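Peptidase S9 prolyl oligopeptidase catalytic domain-containing protein (Pyrococcus horikoshii, PDB 4HXF) probably acts as an acylaminoacyl-type serine peptidase, assembled from six copies into a self-compartmentalizing hexamer that selects the substrates able to reach its active sites. Local coordinates at residues I177-S182 against E227-Y232; K406-V411 against K603-E608; M597-R602 against E609-E614. One frame throughout, in Å; residues are numbered along the deposited sequence.

Contact 1 (I177-S182 against E227-Y232); sequences IWHGDS and ERILLY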
loop_
_atom_site.group_PDB
_atom_site.type_symbol
_atom_site.label_atom_id
_atom_site.label_comp_id
_atom_site.label_asym_id
_atom_site.label_seq_id
_atom_site.Cartn_x
_atom_site.Cartn_y
_atom_site.Cartn_z
ATOM N N ILE A 177 -39.093 -11.239 17.195
ATOM C CA ILE A 177 -39.563 -9.912 17.528
ATOM C C ILE A 177 -39.642 -9.725 19.035
ATOM O O ILE A 177 -39.885 -10.673 19.793
ATOM C CB ILE A 177 -40.908 -9.549 16.868
ATOM C CG1 ILE A 177 -41.997 -10.513 17.328
ATOM C CG2 ILE A 177 -40.787 -9.611 15.331
ATOM C CD1 ILE A 177 -43.396 -10.005 17.095
ATOM N N TRP A 178 -39.568 -8.488 19.472
ATOM C CA TRP A 178 -39.959 -8.191 20.831
ATOM C C TRP A 178 -41.455 -8.329 21.101
ATOM O O TRP A 178 -42.278 -7.958 20.298
ATOM C CB TRP A 178 -39.564 -6.780 21.232
ATOM C CG TRP A 178 -38.074 -6.511 21.423
ATOM C CD1 TRP A 178 -37.273 -5.744 20.637
ATOM C CD2 TRP A 178 -37.255 -6.979 22.508
ATOM N NE1 TRP A 178 -36.060 -5.628 21.132
ATOM C CE2 TRP A 178 -35.931 -6.376 22.254
ATOM C CE3 TRP A 178 -37.429 -7.855 23.571
ATOM C CZ2 TRP A 178 -34.871 -6.629 23.047
ATOM C CZ3 TRP A 178 -36.350 -8.063 24.438
ATOM C CH2 TRP A 178 -35.084 -7.482 24.148
ATOM N N HIS A 179 -41.768 -8.804 22.307
ATOM C CA HIS A 179 -43.119 -8.767 22.826
ATOM C C HIS A 179 -42.983 -8.352 24.274
ATOM O O HIS A 179 -42.798 -9.169 25.198
ATOM C CB HIS A 179 -43.809 -10.120 22.656
ATOM C CG HIS A 179 -45.251 -10.114 23.166
ATOM N ND1 HIS A 179 -46.195 -9.324 22.644
ATOM C CD2 HIS A 179 -45.888 -10.907 24.168
ATOM C CE1 HIS A 179 -47.354 -9.494 23.339
ATOM N NE2 HIS A 179 -47.167 -10.483 24.255
ATOM N N GLY A 180 -43.011 -7.040 24.465
ATOM C CA GLY A 180 -42.730 -6.464 25.795
ATOM C C GLY A 180 -41.280 -6.817 26.137
ATOM O O GLY A 180 -40.364 -6.538 25.315
ATOM N N ASP A 181 -41.045 -7.501 27.255
ATOM C CA ASP A 181 -39.697 -7.966 27.687
ATOM C C ASP A 181 -39.329 -9.393 27.287
ATOM O O ASP A 181 -38.223 -9.890 27.595
ATOM C CB ASP A 181 -39.493 -7.822 29.223
ATOM C CG ASP A 181 -39.211 -6.414 29.616
ATOM O OD1 ASP A 181 -38.631 -5.670 28.786
ATOM O OD2 ASP A 181 -39.741 -6.027 30.663
ATOM N N SER A 182 -40.244 -10.027 26.534
ATOM C CA SER A 182 -39.977 -11.314 25.911
ATOM C C SER A 182 -39.694 -11.211 24.468
ATOM O O SER A 182 -39.824 -10.149 23.871
ATOM C CB SER A 182 -41.228 -12.239 26.131
ATOM O OG SER A 182 -41.492 -12.336 27.526
ATOM N N GLU A 227 -49.021 -6.170 24.157
ATOM C CA GLU A 227 -50.155 -6.944 24.686
ATOM C C GLU A 227 -50.636 -8.026 23.709
ATOM O O GLU A 227 -50.986 -9.129 24.084
ATOM C CB GLU A 227 -51.341 -5.976 24.985
ATOM C CG GLU A 227 -51.081 -4.889 26.064
ATOM C CD GLU A 227 -50.663 -5.475 27.416
ATOM O OE1 GLU A 227 -51.150 -6.584 27.770
ATOM O OE2 GLU A 227 -49.826 -4.843 28.125
ATOM N N ARG A 228 -50.650 -7.680 22.438
ATOM C CA ARG A 228 -51.098 -8.585 21.431
ATOM C C ARG A 228 -49.969 -8.831 20.412
ATOM O O ARG A 228 -49.251 -7.879 19.998
ATOM C CB ARG A 228 -52.268 -7.909 20.672
ATOM C CG ARG A 228 -53.606 -7.742 21.407
ATOM C CD ARG A 228 -54.350 -6.540 20.809
ATOM N NE ARG A 228 -53.770 -5.265 21.288
ATOM C CZ ARG A 228 -54.074 -4.659 22.458
ATOM N NH1 ARG A 228 -54.958 -5.172 23.283
ATOM N NH2 ARG A 228 -53.489 -3.538 22.812
ATOM N N ILE A 229 -49.910 -10.058 19.942
ATOM C CA ILE A 229 -48.961 -10.430 18.896
ATOM C C ILE A 229 -49.692 -10.478 17.563
ATOM O O ILE A 229 -50.778 -11.057 17.465
ATOM C CB ILE A 229 -48.328 -11.772 19.149
ATOM C CG1 ILE A 229 -47.605 -11.799 20.508
ATOM C CG2 ILE A 229 -47.376 -12.211 17.983
ATOM C CD1 ILE A 229 -47.108 -13.172 20.994
ATOM N N LEU A 230 -49.082 -9.893 16.524
ATOM C CA LEU A 230 -49.619 -9.978 15.171
ATOM C C LEU A 230 -48.948 -11.094 14.399
ATOM O O LEU A 230 -47.714 -11.187 14.332
ATOM C CB LEU A 230 -49.338 -8.618 14.488
ATOM C CG LEU A 230 -50.050 -8.350 13.158
ATOM C CD1 LEU A 230 -51.609 -8.302 13.196
ATOM C CD2 LEU A 230 -49.450 -7.065 12.479
ATOM N N LEU A 231 -49.777 -11.951 13.844
ATOM C CA LEU A 231 -49.378 -13.162 13.174
ATOM C C LEU A 231 -49.735 -13.047 11.682
ATOM O O LEU A 231 -50.818 -12.505 11.347
ATOM C CB LEU A 231 -50.094 -14.382 13.813
ATOM C CG LEU A 231 -49.812 -14.677 15.315
ATOM C CD1 LEU A 231 -50.833 -15.738 15.841
ATOM C CD2 LEU A 231 -48.359 -15.157 15.506
ATOM N N TYR A 232 -48.885 -13.626 10.880
ATOM C CA TYR A 232 -48.995 -13.547 9.415
ATOM C C TYR A 232 -48.987 -14.879 8.798
ATOM O O TYR A 232 -48.000 -15.622 8.966
ATOM C CB TYR A 232 -47.818 -12.718 8.866
ATOM C CG TYR A 232 -47.920 -12.484 7.361
ATOM C CD1 TYR A 232 -48.654 -11.401 6.808
ATOM C CD2 TYR A 232 -47.227 -13.310 6.503
ATOM C CE1 TYR A 232 -48.733 -11.223 5.431
ATOM C CE2 TYR A 232 -47.247 -13.121 5.154
ATOM C CZ TYR A 232 -48.018 -12.069 4.614
ATOM O OH TYR A 232 -48.024 -11.870 3.223
HETATM O O HOH W 1 -49.294 -11.083 25.980
#
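The imidazole of H179 lies against I229, and this is the tightly packed part of the contact. I229 CG1 stands over one face of the ring, 3.7 Å from its centroid and only 16° off the normal, a CH-pi contact in which the methylene sits displaced toward the ND1 side (CG1 to H179 ND1 3.6 Å). At its edge the ring meets the backbone just as closely, H179 CE1 lying 3.6 Å from E227 C. The two side chains, H179 and I229, meet nearly at right angles. With H179 CG anti to the backbone N (chi1 -179°), the imidazole reaches out from its strand far enough to meet the neighbouring one. A beta-branched isoleucine suits the place, offering a stiff, broad apolar surface that also touches V184.

Seven four-stranded antiparallel sheets make up the propeller part of the chain, and here two successive blades meet: strand 175-179 opens one, strand 229-232 is the second of the next. Residues 179-182 form the type II' turn of a two-residue beta hairpin, closed by H179 N to S182 O at 2.8 Å and by the return bond from S182 N. G180, at positive phi, suits the second position of such a turn.

The other margin is looser and wetter. A water in the ring plane, 2.8 Å from H179 NE2, donates to E227 O over a longer 3.2 Å, so the blades are joined here through solvent. ND1 is bound to S224 OG. With an alanine here, I229 is likely to lose the flat surface it rests on, while S224 OG and the water would be left without their ring partner. E227 is exposed, and neighbouring R228 turns back to a salt bridge with D225.

Contact 2 (K406-V411 against K603-E608); sequences KGYYIV and KLKKYE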
loop_
_atom_site.group_PDB
_atom_site.type_symbol
_atom_site.label_atom_id
_atom_site.label_comp_id
_atom_site.label_asym_id
_atom_site.label_seq_id
_atom_site.Cartn_x
_atom_site.Cartn_y
_atom_site.Cartn_z
ATOM N N LYS A 406 -39.346 4.171 -26.944
ATOM C CA LYS A 406 -38.684 3.750 -28.168
ATOM C C LYS A 406 -39.648 3.241 -29.253
ATOM O O LYS A 406 -39.200 2.682 -30.256
ATOM C CB LYS A 406 -37.629 2.686 -27.868
ATOM C CG LYS A 406 -36.591 3.239 -26.929
ATOM C CD LYS A 406 -35.710 2.183 -26.512
ATOM C CE LYS A 406 -34.757 1.767 -27.669
ATOM N NZ LYS A 406 -33.878 2.914 -28.123
ATOM N N GLY A 407 -40.948 3.445 -29.086
ATOM C CA GLY A 407 -41.885 3.276 -30.194
ATOM C C GLY A 407 -42.581 1.906 -30.148
ATOM O O GLY A 407 -43.161 1.478 -31.160
ATOM N N TYR A 408 -42.588 1.265 -28.979
ATOM C CA TYR A 408 -43.280 -0.033 -28.830
ATOM C C TYR A 408 -44.581 0.053 -28.029
ATOM O O TYR A 408 -44.642 0.754 -27.030
ATOM C CB TYR A 408 -42.419 -1.121 -28.160
ATOM C CG TYR A 408 -41.084 -1.473 -28.779
ATOM C CD1 TYR A 408 -39.968 -0.632 -28.687
ATOM C CD2 TYR A 408 -40.947 -2.639 -29.531
ATOM C CE1 TYR A 408 -38.766 -0.910 -29.309
ATOM C CE2 TYR A 408 -39.715 -2.916 -30.154
ATOM C CZ TYR A 408 -38.664 -2.108 -30.010
ATOM O OH TYR A 408 -37.471 -2.420 -30.604
ATOM N N TYR A 409 -45.596 -0.635 -28.517
ATOM C CA TYR A 409 -46.705 -1.011 -27.640
ATOM C C TYR A 409 -46.162 -1.932 -26.560
ATOM O O TYR A 409 -45.333 -2.800 -26.822
ATOM C CB TYR A 409 -47.798 -1.777 -28.381
ATOM C CG TYR A 409 -48.796 -0.896 -29.125
ATOM C CD1 TYR A 409 -48.596 -0.605 -30.471
ATOM C CD2 TYR A 409 -49.933 -0.400 -28.487
ATOM C CE1 TYR A 409 -49.556 0.102 -31.199
ATOM C CE2 TYR A 409 -50.870 0.330 -29.184
ATOM C CZ TYR A 409 -50.664 0.574 -30.544
ATOM O OH TYR A 409 -51.692 1.311 -31.173
ATOM N N ILE A 410 -46.716 -1.810 -25.378
ATOM C CA ILE A 410 -46.423 -2.685 -24.241
ATOM C C ILE A 410 -47.786 -3.276 -23.821
ATOM O O ILE A 410 -48.798 -2.538 -23.691
ATOM C CB ILE A 410 -45.899 -1.852 -23.052
ATOM C CG1 ILE A 410 -44.767 -0.888 -23.490
ATOM C CG2 ILE A 410 -45.494 -2.721 -21.879
ATOM C CD1 ILE A 410 -43.528 -1.583 -24.112
ATOM N N VAL A 411 -47.799 -4.599 -23.681
ATOM C CA VAL A 411 -49.045 -5.270 -23.273
ATOM C C VAL A 411 -48.736 -6.266 -22.184
ATOM O O VAL A 411 -47.764 -6.983 -22.218
ATOM C CB VAL A 411 -49.809 -5.900 -24.448
ATOM C CG1 VAL A 411 -49.102 -6.949 -25.161
ATOM C CG2 VAL A 411 -51.209 -6.455 -23.959
ATOM N N LYS A 603 -34.202 -7.425 -33.459
ATOM C CA LYS A 603 -34.834 -8.666 -33.732
ATOM C C LYS A 603 -36.345 -8.548 -33.882
ATOM O O LYS A 603 -36.999 -9.405 -34.514
ATOM C CB LYS A 603 -34.446 -9.729 -32.659
ATOM C CG LYS A 603 -32.927 -10.004 -32.654
ATOM C CD LYS A 603 -32.385 -10.730 -33.830
ATOM C CE LYS A 603 -30.876 -10.711 -33.786
ATOM N NZ LYS A 603 -30.300 -11.301 -35.001
ATOM N N LEU A 604 -36.900 -7.522 -33.285
ATOM C CA LEU A 604 -38.347 -7.329 -33.273
ATOM C C LEU A 604 -38.800 -6.134 -34.139
ATOM O O LEU A 604 -39.582 -6.305 -35.094
ATOM C CB LEU A 604 -38.944 -7.205 -31.845
ATOM C CG LEU A 604 -40.440 -7.028 -31.776
ATOM C CD1 LEU A 604 -41.236 -8.248 -32.298
ATOM C CD2 LEU A 604 -40.892 -6.714 -30.332
ATOM N N LYS A 605 -38.298 -4.944 -33.835
ATOM C CA LYS A 605 -38.707 -3.774 -34.604
ATOM C C LYS A 605 -38.307 -3.940 -36.089
ATOM O O LYS A 605 -39.099 -3.623 -37.011
ATOM C CB LYS A 605 -38.009 -2.538 -33.984
ATOM C CG LYS A 605 -38.379 -1.254 -34.681
ATOM C CD LYS A 605 -37.678 -0.017 -34.128
ATOM C CE LYS A 605 -38.444 0.559 -32.870
ATOM N NZ LYS A 605 -37.633 1.591 -32.096
ATOM N N LYS A 606 -37.070 -4.402 -36.288
ATOM C CA LYS A 606 -36.544 -4.683 -37.653
ATOM C C LYS A 606 -35.465 -5.746 -37.575
ATOM O O LYS A 606 -34.288 -5.413 -37.172
ATOM C CB LYS A 606 -35.938 -3.400 -38.253
ATOM N N TYR A 607 -35.776 -6.931 -38.107
ATOM C CA TYR A 607 -34.861 -8.075 -37.967
ATOM C C TYR A 607 -33.579 -7.845 -38.751
ATOM O O TYR A 607 -33.599 -7.520 -39.932
ATOM C CB TYR A 607 -35.485 -9.393 -38.428
ATOM C CG TYR A 607 -34.516 -10.567 -38.301
ATOM C CD1 TYR A 607 -34.389 -11.261 -37.092
ATOM C CD2 TYR A 607 -33.672 -10.927 -39.351
ATOM C CE1 TYR A 607 -33.450 -12.292 -36.969
ATOM C CE2 TYR A 607 -32.749 -11.947 -39.238
ATOM C CZ TYR A 607 -32.662 -12.655 -38.047
ATOM O OH TYR A 607 -31.756 -13.664 -37.895
ATOM N N GLU A 608 -32.461 -8.059 -38.095
ATOM C CA GLU A 608 -31.191 -8.121 -38.812
ATOM C C GLU A 608 -30.412 -9.333 -38.297
ATOM O O GLU A 608 -30.662 -9.858 -37.189
ATOM C CB GLU A 608 -30.415 -6.849 -38.602
ATOM C CG GLU A 608 -29.989 -6.676 -37.149
ATOM C CD GLU A 608 -29.323 -5.342 -36.884
ATOM O OE1 GLU A 608 -29.749 -4.319 -37.434
ATOM O OE2 GLU A 608 -28.396 -5.319 -36.076
#
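In the alpha/beta-hydrolase domain, K605 of helix 586-605 reaches across to K406, in the turn that carries the chain from helix 398-405 into strand 409-413. K605 NZ donates to K406 O at 2.7 Å, approaching almost along the C=O axis (165°). A lysine suits the spot because the last carbonyls of a helix lack N-H partners within it and probably carry extra negative character. Its chain runs extended to CD and then bends (chi3 -84°), which brings the ammonium round to the carbonyl. The same ammonium forms a salt bridge with E601, whose charge probably also eases the nearness of K406 NZ, 5.6 Å from K605 NZ.

This turn is a Schellman motif with G407 as its C-prime residue. Its positive phi would press a CB against the preceding carbonyl oxygen, so glycine fits. Beyond it, strand 409-413 enters the central mixed sheet of the domain, pairing in parallel with strand 378-384, while helix 586-605 packs beside it.

Y408 fills the ground between helix and strand. Its ring takes L604 CD2 at its edge, near the plane, 4.0 Å from CE2, the two side chains running past each other in opposite directions. K605 crosses the tyrosine at about a right angle, its CB 3.4 Å from Y408 OH, and the hydroxyl bonds to E601. A tyrosine thus gives an apolar flank to the leucine and a polar end to the glutamate. From within the helix, K603 NZ donates to E608 O in the chain that follows, at 2.6 Å in the carbonyl plane, and also makes a salt bridge with E567.

Contact 3 (M597-R602 against E609-E614); sequences MEFFER and EGFDVE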
loop_
_atom_site.group_PDB
_atom_site.type_symbol
_atom_site.label_atom_id
_atom_site.label_comp_id
_atom_site.label_asym_id
_atom_site.label_seq_id
_atom_site.Cartn_x
_atom_site.Cartn_y
_atom_site.Cartn_z
ATOM N N MET A 597 -32.820 -3.606 -24.722
ATOM C CA MET A 597 -33.399 -2.732 -25.719
ATOM C C MET A 597 -32.836 -3.028 -27.104
ATOM O O MET A 597 -33.613 -3.029 -28.069
ATOM C CB MET A 597 -33.342 -1.224 -25.292
ATOM C CG MET A 597 -31.989 -0.612 -25.179
ATOM S SD MET A 597 -31.962 0.886 -24.048
ATOM C CE MET A 597 -31.366 1.919 -25.352
ATOM N N GLU A 598 -31.553 -3.309 -27.200
ATOM C CA GLU A 598 -30.997 -3.576 -28.509
ATOM C C GLU A 598 -31.411 -4.878 -29.152
ATOM O O GLU A 598 -31.592 -4.946 -30.365
ATOM C CB GLU A 598 -29.469 -3.491 -28.502
ATOM C CG GLU A 598 -28.945 -2.076 -28.248
ATOM C CD GLU A 598 -29.456 -1.066 -29.273
ATOM O OE1 GLU A 598 -29.492 -1.437 -30.492
ATOM O OE2 GLU A 598 -29.887 0.076 -28.868
ATOM N N PHE A 599 -31.654 -5.895 -28.348
ATOM C CA PHE A 599 -32.179 -7.182 -28.880
ATOM C C PHE A 599 -33.527 -6.971 -29.514
ATOM O O PHE A 599 -33.771 -7.362 -30.631
ATOM C CB PHE A 599 -32.185 -8.266 -27.842
ATOM C CG PHE A 599 -32.368 -9.634 -28.405
ATOM C CD1 PHE A 599 -31.276 -10.271 -28.999
ATOM C CD2 PHE A 599 -33.632 -10.256 -28.411
ATOM C CE1 PHE A 599 -31.433 -11.552 -29.502
ATOM C CE2 PHE A 599 -33.794 -11.489 -29.013
ATOM C CZ PHE A 599 -32.684 -12.145 -29.537
ATOM N N PHE A 600 -34.428 -6.224 -28.847
ATOM C CA PHE A 600 -35.714 -5.951 -29.470
ATOM C C PHE A 600 -35.615 -5.010 -30.664
ATOM O O PHE A 600 -36.271 -5.249 -31.663
ATOM C CB PHE A 600 -36.738 -5.401 -28.450
ATOM C CG PHE A 600 -37.404 -6.479 -27.623
ATOM C CD1 PHE A 600 -37.379 -6.451 -26.230
ATOM C CD2 PHE A 600 -37.987 -7.606 -28.225
ATOM C CE1 PHE A 600 -38.109 -7.390 -25.480
ATOM C CE2 PHE A 600 -38.600 -8.626 -27.430
ATOM C CZ PHE A 600 -38.635 -8.491 -26.079
ATOM N N GLU A 601 -34.727 -3.992 -30.616
ATOM C CA GLU A 601 -34.495 -3.104 -31.776
ATOM C C GLU A 601 -34.090 -3.953 -33.014
ATOM O O GLU A 601 -34.543 -3.644 -34.099
ATOM C CB GLU A 601 -33.400 -2.094 -31.444
ATOM C CG GLU A 601 -33.883 -0.970 -30.451
ATOM C CD GLU A 601 -34.841 -0.007 -31.091
ATOM O OE1 GLU A 601 -36.016 -0.169 -30.948
ATOM O OE2 GLU A 601 -34.390 0.834 -31.826
ATOM N N ARG A 602 -33.206 -4.921 -32.793
ATOM C CA ARG A 602 -32.547 -5.646 -33.865
ATOM C C ARG A 602 -33.197 -6.972 -34.247
ATOM O O ARG A 602 -32.741 -7.600 -35.273
ATOM C CB ARG A 602 -31.046 -5.796 -33.580
ATOM C CG ARG A 602 -30.318 -4.458 -33.469
ATOM C CD ARG A 602 -28.989 -4.563 -32.766
ATOM N NE ARG A 602 -28.395 -3.251 -32.567
ATOM C CZ ARG A 602 -27.552 -2.618 -33.387
ATOM N NH1 ARG A 602 -27.147 -3.126 -34.545
ATOM N NH2 ARG A 602 -27.065 -1.417 -32.981
ATOM N N GLU A 609 -29.511 -9.855 -39.146
ATOM C CA GLU A 609 -28.790 -11.018 -38.674
ATOM C C GLU A 609 -27.761 -10.748 -37.598
ATOM O O GLU A 609 -27.156 -9.650 -37.493
ATOM C CB GLU A 609 -28.118 -11.715 -39.889
ATOM C CG GLU A 609 -29.154 -12.327 -40.838
ATOM C CD GLU A 609 -28.546 -13.282 -41.859
ATOM O OE1 GLU A 609 -27.383 -13.065 -42.290
ATOM O OE2 GLU A 609 -29.245 -14.249 -42.224
ATOM N N GLY A 610 -27.511 -11.771 -36.788
ATOM C CA GLY A 610 -26.439 -11.779 -35.779
ATOM C C GLY A 610 -26.752 -10.871 -34.590
ATOM O O GLY A 610 -27.853 -10.258 -34.509
ATOM N N PHE A 611 -25.808 -10.812 -33.641
ATOM C CA PHE A 611 -25.878 -9.904 -32.541
ATOM C C PHE A 611 -24.428 -9.670 -32.042
ATOM O O PHE A 611 -23.984 -10.278 -31.095
ATOM C CB PHE A 611 -26.844 -10.428 -31.489
ATOM C CG PHE A 611 -27.333 -9.406 -30.505
ATOM C CD1 PHE A 611 -28.283 -8.431 -30.842
ATOM C CD2 PHE A 611 -26.883 -9.406 -29.256
ATOM C CE1 PHE A 611 -28.719 -7.503 -29.954
ATOM C CE2 PHE A 611 -27.393 -8.490 -28.313
ATOM C CZ PHE A 611 -28.306 -7.494 -28.700
ATOM N N ASP A 612 -23.763 -8.708 -32.672
ATOM C CA ASP A 612 -22.360 -8.384 -32.336
ATOM C C ASP A 612 -22.360 -7.540 -31.084
ATOM O O ASP A 612 -22.434 -6.313 -31.134
ATOM C CB ASP A 612 -21.715 -7.601 -33.459
ATOM C CG ASP A 612 -20.190 -7.390 -33.215
ATOM O OD1 ASP A 612 -19.469 -7.164 -34.214
ATOM O OD2 ASP A 612 -19.739 -7.488 -32.022
ATOM N N VAL A 613 -22.361 -8.181 -29.936
ATOM C CA VAL A 613 -22.516 -7.474 -28.666
ATOM C C VAL A 613 -21.342 -6.470 -28.414
ATOM O O VAL A 613 -21.514 -5.452 -27.781
ATOM C CB VAL A 613 -22.679 -8.538 -27.563
ATOM C CG1 VAL A 613 -21.325 -9.207 -27.189
ATOM C CG2 VAL A 613 -23.422 -7.978 -26.425
ATOM N N GLU A 614 -20.151 -6.744 -28.937
ATOM C CA GLU A 614 -19.020 -5.819 -28.715
ATOM C C GLU A 614 -19.351 -4.420 -29.346
ATOM O O GLU A 614 -19.288 -3.352 -28.682
ATOM C CB GLU A 614 -17.744 -6.433 -29.307
#
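E598 OE1 takes the bond of R602 NE at 3.0 Å, a nearly straight salt bridge (160°) between residues one turn apart on helix 586-605, and F611 touches both of them. The oxygen uses its anti lone pair, and it lies close to the guanidinium plane. E598 OE2 is held by K594 and R602 NH1 by E608, so both charged groups are tied at more than one point. The aliphatic portions, in contrast, line the phenylalanine: E598 CB lies 4.2 Å from F611 CZ, and R602 CD is 4.1 Å from F611 CE1.

F611 comes from the segment that leads into the final helix, 613-617, and its side chain packs against helix 586-605. CG stands anti to the backbone N (chi1 -162°), which carries the ring across to F599. The two rings make a T-shaped (edge-to-face) pair, the edge of F599 directed at the face of F611, with centroids 5.3 Å apart and planes at 70°. The F611 ring also reaches the helix backbone: CE1 comes within 3.6 Å of F599 CA, and E598 C lies in the ring plane at its edge.

G610 has a positive phi, which suits glycine. D612 then takes the N-cap position of the last helix, although its bond from E614 N is weak. I616 of that helix packs on F611, and F133 of the second subunit packs on F611 and V613. An aromatic centre flanked by the greasy stems of a salt bridge thus joins the C-terminal tail to helix 586-605, while the buried carboxylate of E598 is met by R602 and K594.

Overall arrangement
Contact 1 lies in the propeller and contacts 2 and 3 in the hydrolase domain, on opposite sides of the chain's centre: contact 1 is centred 52 Å from contact 2 and 54 Å from contact 3. Contacts 2 and 3 are neighbours, their centres 12 Å apart, both using helix 586-605, and their segments alternate along the chain. Two probable hydrogen bonds tie them together, Y408 OH to E601 OE1 and K603 NZ to G610 O, each 2.7 Å. E601, K605 and Y408 thus form one polar cluster. All three contacts lie away from the inhibitor pocket, which includes S466 and H578, and from the magnesium sites.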